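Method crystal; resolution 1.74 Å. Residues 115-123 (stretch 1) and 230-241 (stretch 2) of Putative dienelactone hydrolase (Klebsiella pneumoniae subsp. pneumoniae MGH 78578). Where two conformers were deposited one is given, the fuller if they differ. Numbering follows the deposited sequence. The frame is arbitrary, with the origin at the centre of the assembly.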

# COMPACT_ATOMS: atom_id res chain seq x y z
N HIS A 115 5.77 -13.90 -10.99
CA HIS A 115 5.21 -14.89 -10.09
C HIS A 115 5.44 -14.58 -8.62
O HIS A 115 5.12 -15.40 -7.75
CB HIS A 115 5.71 -16.30 -10.44
CG HIS A 115 5.27 -16.75 -11.81
ND1 HIS A 115 3.94 -16.93 -12.13
CD2 HIS A 115 5.98 -17.07 -12.92
CE1 HIS A 115 3.85 -17.34 -13.39
NE2 HIS A 115 5.07 -17.44 -13.89
N ARG A 116 6.00 -13.40 -8.34
CA ARG A 116 6.38 -13.03 -6.96
C ARG A 116 5.93 -11.60 -6.68
O ARG A 116 6.68 -10.73 -6.19
CB ARG A 116 7.90 -13.20 -6.76
CG ARG A 116 8.37 -14.60 -7.15
CD ARG A 116 9.89 -14.77 -6.90
NE ARG A 116 10.21 -14.65 -5.45
CZ ARG A 116 11.45 -14.58 -4.98
NH1 ARG A 116 12.49 -14.59 -5.81
NH2 ARG A 116 11.66 -14.49 -3.64
N LEU A 117 4.65 -11.35 -6.94
CA LEU A 117 4.11 -10.00 -6.74
C LEU A 117 3.54 -9.81 -5.36
O LEU A 117 2.69 -10.59 -4.92
CB LEU A 117 2.99 -9.72 -7.77
CG LEU A 117 2.43 -8.28 -7.83
CD1 LEU A 117 3.45 -7.23 -8.35
CD2 LEU A 117 1.11 -8.28 -8.70
N LEU A 118 3.96 -8.72 -4.73
CA LEU A 118 3.57 -8.40 -3.33
C LEU A 118 3.16 -6.92 -3.29
O LEU A 118 3.54 -6.14 -4.18
CB LEU A 118 4.78 -8.61 -2.42
CG LEU A 118 5.39 -10.00 -2.44
CD1 LEU A 118 6.76 -9.98 -1.78
CD2 LEU A 118 4.46 -11.02 -1.77
N ILE A 119 2.42 -6.50 -2.25
CA ILE A 119 2.09 -5.09 -2.16
C ILE A 119 2.00 -4.68 -0.69
O ILE A 119 1.56 -5.47 0.17
CB ILE A 119 0.75 -4.80 -2.89
CG1 ILE A 119 0.44 -3.31 -2.92
CG2 ILE A 119 -0.43 -5.64 -2.30
CD1 ILE A 119 -0.79 -2.98 -3.91
N THR A 120 2.42 -3.46 -0.41
CA THR A 120 2.18 -2.88 0.92
C THR A 120 1.77 -1.42 0.74
O THR A 120 2.17 -0.76 -0.24
CB THR A 120 3.43 -3.03 1.83
OG1 THR A 120 3.05 -2.73 3.19
CG2 THR A 120 4.61 -2.11 1.40
N GLY A 121 1.00 -0.91 1.67
CA GLY A 121 0.52 0.48 1.49
C GLY A 121 0.12 1.07 2.82
O GLY A 121 -0.18 0.33 3.76
N PHE A 122 0.11 2.40 2.89
CA PHE A 122 -0.01 3.10 4.17
C PHE A 122 -1.15 4.09 4.11
O PHE A 122 -1.24 4.84 3.15
CB PHE A 122 1.30 3.87 4.48
CG PHE A 122 2.49 2.95 4.52
CD1 PHE A 122 2.90 2.40 5.73
CD2 PHE A 122 3.14 2.61 3.32
CE1 PHE A 122 4.02 1.46 5.76
CE2 PHE A 122 4.19 1.68 3.32
CZ PHE A 122 4.63 1.12 4.54
N CYS A 123 -2.00 4.07 5.12
CA CYS A 123 -3.03 5.08 5.28
C CYS A 123 -4.02 4.97 4.11
O CYS A 123 -4.64 3.90 3.95
CB CYS A 123 -2.36 6.45 5.37
SG CYS A 123 -3.54 7.56 5.91
N GLY A 230 6.01 -3.79 13.40
CA GLY A 230 5.20 -3.92 12.16
C GLY A 230 6.06 -4.20 10.94
O GLY A 230 5.73 -5.07 10.09
N TRP A 231 7.20 -3.52 10.87
CA TRP A 231 8.11 -3.74 9.74
C TRP A 231 8.60 -5.20 9.73
O TRP A 231 8.64 -5.85 8.67
CB TRP A 231 9.31 -2.80 9.84
CG TRP A 231 10.11 -2.69 8.55
CD1 TRP A 231 11.33 -3.22 8.29
CD2 TRP A 231 9.73 -1.93 7.38
NE1 TRP A 231 11.72 -2.89 6.99
CE2 TRP A 231 10.77 -2.10 6.42
CE3 TRP A 231 8.60 -1.16 7.04
CZ2 TRP A 231 10.73 -1.50 5.15
CZ3 TRP A 231 8.55 -0.58 5.77
CH2 TRP A 231 9.62 -0.75 4.84
N GLN A 232 8.90 -5.75 10.92
CA GLN A 232 9.37 -7.14 10.97
C GLN A 232 8.22 -8.09 10.64
O GLN A 232 8.45 -9.09 9.93
CB GLN A 232 9.97 -7.47 12.34
CG GLN A 232 11.32 -6.70 12.60
CD GLN A 232 12.34 -6.87 11.44
OE1 GLN A 232 12.87 -5.88 10.87
NE2 GLN A 232 12.57 -8.14 11.04
N ARG A 233 7.01 -7.76 11.06
CA ARG A 233 5.82 -8.63 10.73
C ARG A 233 5.56 -8.59 9.24
O ARG A 233 5.20 -9.60 8.65
CB ARG A 233 4.55 -8.19 11.48
CG ARG A 233 4.56 -8.57 12.99
CD ARG A 233 3.26 -8.14 13.67
NE ARG A 233 3.36 -8.52 15.09
CZ ARG A 233 2.98 -9.68 15.61
NH1 ARG A 233 2.40 -10.60 14.84
NH2 ARG A 233 3.11 -9.89 16.93
N MSE A 234 5.75 -7.43 8.61
CA MSE A 234 5.58 -7.33 7.15
C MSE A 234 6.59 -8.23 6.41
O MSE A 234 6.23 -9.02 5.52
CB MSE A 234 5.75 -5.89 6.69
CG MSE A 234 5.66 -5.70 5.16
SE MSE A 234 6.32 -3.91 4.70
CE MSE A 234 8.16 -4.21 5.18
N LEU A 235 7.87 -8.09 6.77
CA LEU A 235 8.88 -8.95 6.17
C LEU A 235 8.61 -10.45 6.44
O LEU A 235 8.82 -11.26 5.53
CB LEU A 235 10.28 -8.59 6.68
CG LEU A 235 10.68 -7.15 6.24
CD1 LEU A 235 11.99 -6.82 6.95
CD2 LEU A 235 10.88 -7.03 4.70
N ALA A 236 8.13 -10.79 7.63
CA ALA A 236 7.81 -12.21 7.93
C ALA A 236 6.66 -12.72 7.04
O ALA A 236 6.65 -13.86 6.59
CB ALA A 236 7.42 -12.35 9.45
N TRP A 237 5.69 -11.83 6.77
CA TRP A 237 4.50 -12.20 6.02
C TRP A 237 4.90 -12.49 4.58
O TRP A 237 4.36 -13.40 3.95
CB TRP A 237 3.51 -11.03 6.06
CG TRP A 237 2.12 -11.36 5.58
CD1 TRP A 237 1.58 -11.03 4.36
CD2 TRP A 237 1.10 -11.98 6.33
NE1 TRP A 237 0.26 -11.46 4.30
CE2 TRP A 237 -0.07 -12.02 5.52
CE3 TRP A 237 1.04 -12.50 7.64
CZ2 TRP A 237 -1.28 -12.57 5.96
CZ3 TRP A 237 -0.17 -13.05 8.11
CH2 TRP A 237 -1.33 -13.09 7.26
N PHE A 238 5.83 -11.70 4.07
CA PHE A 238 6.31 -11.79 2.68
C PHE A 238 7.37 -12.87 2.46
O PHE A 238 7.70 -13.22 1.31
CB PHE A 238 6.97 -10.47 2.22
CG PHE A 238 6.00 -9.33 1.96
CD1 PHE A 238 6.45 -7.99 1.97
CD2 PHE A 238 4.62 -9.57 1.76
CE1 PHE A 238 5.57 -6.93 1.74
CE2 PHE A 238 3.71 -8.50 1.50
CZ PHE A 238 4.18 -7.18 1.50
N ALA A 239 7.92 -13.38 3.55
CA ALA A 239 9.21 -14.12 3.47
C ALA A 239 9.24 -15.31 2.50
O ALA A 239 10.28 -15.57 1.85
CB ALA A 239 9.63 -14.60 4.87
N GLN A 240 8.14 -16.07 2.41
CA GLN A 240 8.18 -17.29 1.59
C GLN A 240 7.99 -17.04 0.10
O GLN A 240 8.17 -17.98 -0.69
CB GLN A 240 7.07 -18.28 2.04
CG GLN A 240 5.66 -17.92 1.53
CD GLN A 240 4.61 -18.80 2.16
OE1 GLN A 240 4.31 -19.86 1.65
NE2 GLN A 240 4.09 -18.39 3.28
N TYR A 241 7.53 -15.84 -0.25
CA TYR A 241 7.06 -15.56 -1.63
C TYR A 241 8.17 -15.10 -2.55
O TYR A 241 9.25 -14.71 -2.07
CB TYR A 241 5.90 -14.55 -1.60
CG TYR A 241 4.75 -15.06 -0.81
CD1 TYR A 241 4.45 -14.55 0.48
CD2 TYR A 241 3.97 -16.12 -1.29
CE1 TYR A 241 3.36 -15.07 1.23
CE2 TYR A 241 2.89 -16.64 -0.54
CZ TYR A 241 2.61 -16.10 0.72
OH TYR A 241 1.55 -16.59 1.43
OXT TYR A 241 8.00 -15.16 -3.80
O HOH W 1 5.77 -16.32 -4.94

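The strand of stretch 1 runs nearly antiparallel to the helix of stretch 2, their directions 160° apart and their axes 10.6 Å distant at closest approach, a gap that side chains must fill. Alternation along the strand does the sorting: Leu118 and Thr120 point their CA-to-CB bonds toward the helix, whereas Leu117 and Ile119 point away. The helix answers at a spacing of one turn, with Met234 and Phe238 both directed toward the strand.

Phe238 is the helix's chief bump. Its flat ring slides into the space beside the strand, one face covered by Leu118, whose CB lies 4.2 Å from the ring centroid and 14° off the ring normal, a CH-pi contact. A branched aliphatic chain suits this place because it can spread across the ring: Leu118 CD2 also comes within 3.8 Å of Phe238 CD2. The ring's edge reaches the strand backbone, where Phe238 CZ sits 3.4 Å from Ile119 O, and Thr120 CB lies 4.2 Å from the same CZ. The same Leu118 CD2 touches Tyr241 CB at 3.8 Å, so one methyl bridges two aromatic residues.

Farther along, the contact thins. Compact, beta-branched Thr120 meets the long selenomethionine side chain of Met234, whose SE lies 3.8 Å from Thr120 OG1; that hydroxyl is hydrogen-bonded elsewhere in the structure. Phe122 CZ then meets the edge of the Trp231 ring at CZ3, 4.4 Å away, a looser apolar contact.

At the other end, a type I turn from Phe238 to Tyr241 brings the chain terminus to Arg116. The guanidinium matches the two-oxygen carboxylate: Arg116 NE donates to Tyr241 OXT at 2.8 Å, within a salt bridge, and Arg116 NH2 donates to Tyr241 O at 2.9 Å. A water donates to both OXT of Tyr241 and O of His115, extending the polar clasp.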